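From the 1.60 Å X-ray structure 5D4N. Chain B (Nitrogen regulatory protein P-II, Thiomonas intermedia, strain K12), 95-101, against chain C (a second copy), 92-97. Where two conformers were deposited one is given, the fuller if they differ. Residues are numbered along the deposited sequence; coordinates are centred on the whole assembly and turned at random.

Chain B, residues 95-101: VHDIQVG
Chain C 92-97: VVFVHD

Two strands from separate copies of the P-II protein are joined by a single antiparallel bridge, with water taking over where the backbones part on both sides of it. At the bridge B:Gln99 and C:Val95 face each other as a hydrogen-bonded pair, their CA atoms 5.0 Å apart: B:Gln99 N donates to C:Val95 O at 2.9 Å (N-H...O angle 157°), and C:Val95 N returns the bond to B:Gln99 O at 2.9 Å (163°). The strand axes approach to 4.6 Å, but their N-to-C directions make an angle of 134°, well short of antiparallel, so this pairing is not repeated along the strands. The neighbouring register is B:Ile98 against C:His96 (CA to CA 4.9 Å) and B:Val100 against C:Phe94 (CA to CA 5.4 Å).

Two residues along from the bridge in each direction, a water fills the gap. Water 3 accepts from B:Gly101 N at 2.6 Å and donates to C:Val93 O at 2.7 Å; water 1 donates to B:Asp97 O at a short 2.4 Å and accepts from C:Asp97 N at 2.9 Å. Each thus joins an amide to a carbonyl that do not bond directly. Water 2 donates twice, to B:Gln99 OE1 and to C:Val95 O, both at 2.9 Å, tying the glutamine side chain to a carbonyl already engaged in the bridge. The same carbonyl lies near B:Ile98 CA, which makes a CA-H...O contact with C:Val95 O at 3.3 Å, angle at H 120°.

Both backbones are extended throughout: phi/psi is -134/173 at B:Ile98, -126/149 at B:Gln99 and -133/139 at B:Val100, against -101/130 at C:Phe94, -104/122 at C:Val95 and -112/156 at C:His96. At the bridge the side chains leave sideways and lie close at their bases, B:Gln99 CB to C:Val95 CB 4.3 Å; B:Gln99 is m, t with chi3 -80°, and C:Val95 is t.

B:Ile98 (chi1 p, chi2 t) meets two aromatic rings. Its CG2 sits over one face of the C:His96 imidazole, 3.6 Å from the ring centroid and 18° off the normal, a CH-pi contact. Its CD1 reaches C:Phe94 CD1 at 3.5 Å, an apolar contact oblique to the phenyl ring. B:Val100 (m) brings CG1 to the edge of that phenyl, 3.8 Å from C:Phe94 CD1, so one methyl from each aliphatic residue packs against the same buried ring. C:Phe94 has chi1 -58° and chi2 -35°.

The two histidines share nearly one rotamer, B:His96 with chi1 -63° and chi2 71°, C:His96 with -64° and 72°. B:His96 points its CA-to-CB bond toward the other strand, whereas C:His96 starts sideways and its end comes nearer. Their rings form an oblique pair, centroids 5.7 Å apart and planes at 88°, with B:His96 CD2 to C:His96 CD2 at 4.0 Å. The ring nitrogens of both find hydrogen bonds elsewhere in the structure.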

# COMPACT_ATOMS: atom_id res chain seq x y z
N VAL B 95 7.89 -5.23 5.86
CA VAL B 95 9.05 -4.75 5.13
C VAL B 95 8.91 -5.21 3.69
O VAL B 95 8.71 -6.41 3.45
CB VAL B 95 10.38 -5.30 5.75
CG1 VAL B 95 11.57 -4.70 5.01
CG2 VAL B 95 10.47 -5.01 7.27
N HIS B 96 8.99 -4.27 2.73
CA HIS B 96 8.89 -4.62 1.32
C HIS B 96 10.21 -4.34 0.62
O HIS B 96 10.94 -3.42 1.00
CB HIS B 96 7.86 -3.67 0.63
CG HIS B 96 6.46 -3.75 1.13
ND1 HIS B 96 6.11 -3.27 2.39
CD2 HIS B 96 5.35 -4.17 0.48
CE1 HIS B 96 4.80 -3.48 2.49
NE2 HIS B 96 4.30 -4.01 1.38
N ASP B 97 10.47 -5.06 -0.50
CA ASP B 97 11.57 -4.68 -1.37
C ASP B 97 10.94 -3.80 -2.44
O ASP B 97 9.91 -4.15 -3.01
CB ASP B 97 12.15 -5.92 -2.06
CG ASP B 97 13.10 -6.68 -1.19
OD1 ASP B 97 13.84 -6.04 -0.45
OD2 ASP B 97 13.19 -7.91 -1.34
N ILE B 98 11.50 -2.62 -2.66
CA ILE B 98 10.98 -1.77 -3.74
C ILE B 98 12.17 -1.25 -4.53
O ILE B 98 13.33 -1.44 -4.12
CB ILE B 98 10.14 -0.56 -3.20
CG1 ILE B 98 10.99 0.34 -2.28
CG2 ILE B 98 8.84 -1.01 -2.49
CD1 ILE B 98 10.47 1.80 -2.11
N GLN B 99 11.87 -0.59 -5.64
CA GLN B 99 12.87 0.09 -6.44
C GLN B 99 12.42 1.52 -6.59
O GLN B 99 11.22 1.81 -6.59
CB GLN B 99 13.04 -0.57 -7.81
CG GLN B 99 13.63 -1.96 -7.75
CD GLN B 99 13.73 -2.52 -9.14
OE1 GLN B 99 12.75 -3.02 -9.70
NE2 GLN B 99 14.91 -2.43 -9.72
N VAL B 100 13.39 2.43 -6.70
CA VAL B 100 13.11 3.86 -6.89
C VAL B 100 14.03 4.34 -8.01
O VAL B 100 15.16 3.85 -8.11
CB VAL B 100 13.27 4.69 -5.58
CG1 VAL B 100 12.20 4.32 -4.55
CG2 VAL B 100 14.69 4.56 -4.98
N GLY B 101 13.52 5.17 -8.91
CA GLY B 101 14.35 5.68 -10.01
C GLY B 101 14.96 7.03 -9.70
O GLY B 101 14.27 7.92 -9.20
N VAL C 92 7.29 11.14 -4.81
CA VAL C 92 8.10 9.99 -5.15
C VAL C 92 7.29 8.91 -5.86
O VAL C 92 6.07 8.85 -5.67
CB VAL C 92 8.71 9.44 -3.83
CG1 VAL C 92 7.65 8.84 -2.90
CG2 VAL C 92 9.86 8.46 -4.08
N VAL C 93 7.98 7.99 -6.56
CA VAL C 93 7.34 6.78 -7.12
C VAL C 93 8.06 5.55 -6.52
O VAL C 93 9.27 5.45 -6.68
CB VAL C 93 7.39 6.68 -8.66
CG1 VAL C 93 6.69 5.39 -9.13
CG2 VAL C 93 6.78 7.91 -9.34
N PHE C 94 7.34 4.65 -5.82
CA PHE C 94 7.91 3.39 -5.34
C PHE C 94 7.45 2.31 -6.32
O PHE C 94 6.24 2.18 -6.56
CB PHE C 94 7.38 3.02 -3.95
CG PHE C 94 7.62 4.03 -2.87
CD1 PHE C 94 8.79 4.80 -2.85
CD2 PHE C 94 6.70 4.19 -1.83
CE1 PHE C 94 9.05 5.68 -1.80
CE2 PHE C 94 6.96 5.10 -0.79
CZ PHE C 94 8.12 5.85 -0.79
N VAL C 95 8.37 1.51 -6.82
CA VAL C 95 8.06 0.42 -7.75
C VAL C 95 8.10 -0.89 -6.99
O VAL C 95 9.15 -1.23 -6.44
CB VAL C 95 9.01 0.38 -8.97
CG1 VAL C 95 8.55 -0.67 -9.99
CG2 VAL C 95 9.17 1.76 -9.63
N HIS C 96 7.00 -1.63 -7.00
CA HIS C 96 6.93 -2.93 -6.33
C HIS C 96 6.80 -4.05 -7.36
O HIS C 96 6.23 -3.86 -8.45
CB HIS C 96 5.63 -3.01 -5.50
CG HIS C 96 5.53 -2.06 -4.37
ND1 HIS C 96 5.32 -0.73 -4.60
CD2 HIS C 96 5.56 -2.29 -3.04
CE1 HIS C 96 5.27 -0.16 -3.40
NE2 HIS C 96 5.36 -1.07 -2.44
N ASP C 97 7.21 -5.26 -6.96
CA ASP C 97 6.92 -6.46 -7.71
C ASP C 97 5.67 -7.02 -7.06
O ASP C 97 5.54 -7.02 -5.82
CB ASP C 97 8.05 -7.49 -7.59
CG ASP C 97 9.23 -7.14 -8.44
OD1 ASP C 97 9.01 -6.78 -9.61
OD2 ASP C 97 10.37 -7.28 -7.96
O HOH W 1 7.98 -5.10 -4.14
O HOH W 2 10.47 -3.33 -8.01
O HOH W 3 11.08 6.14 -8.61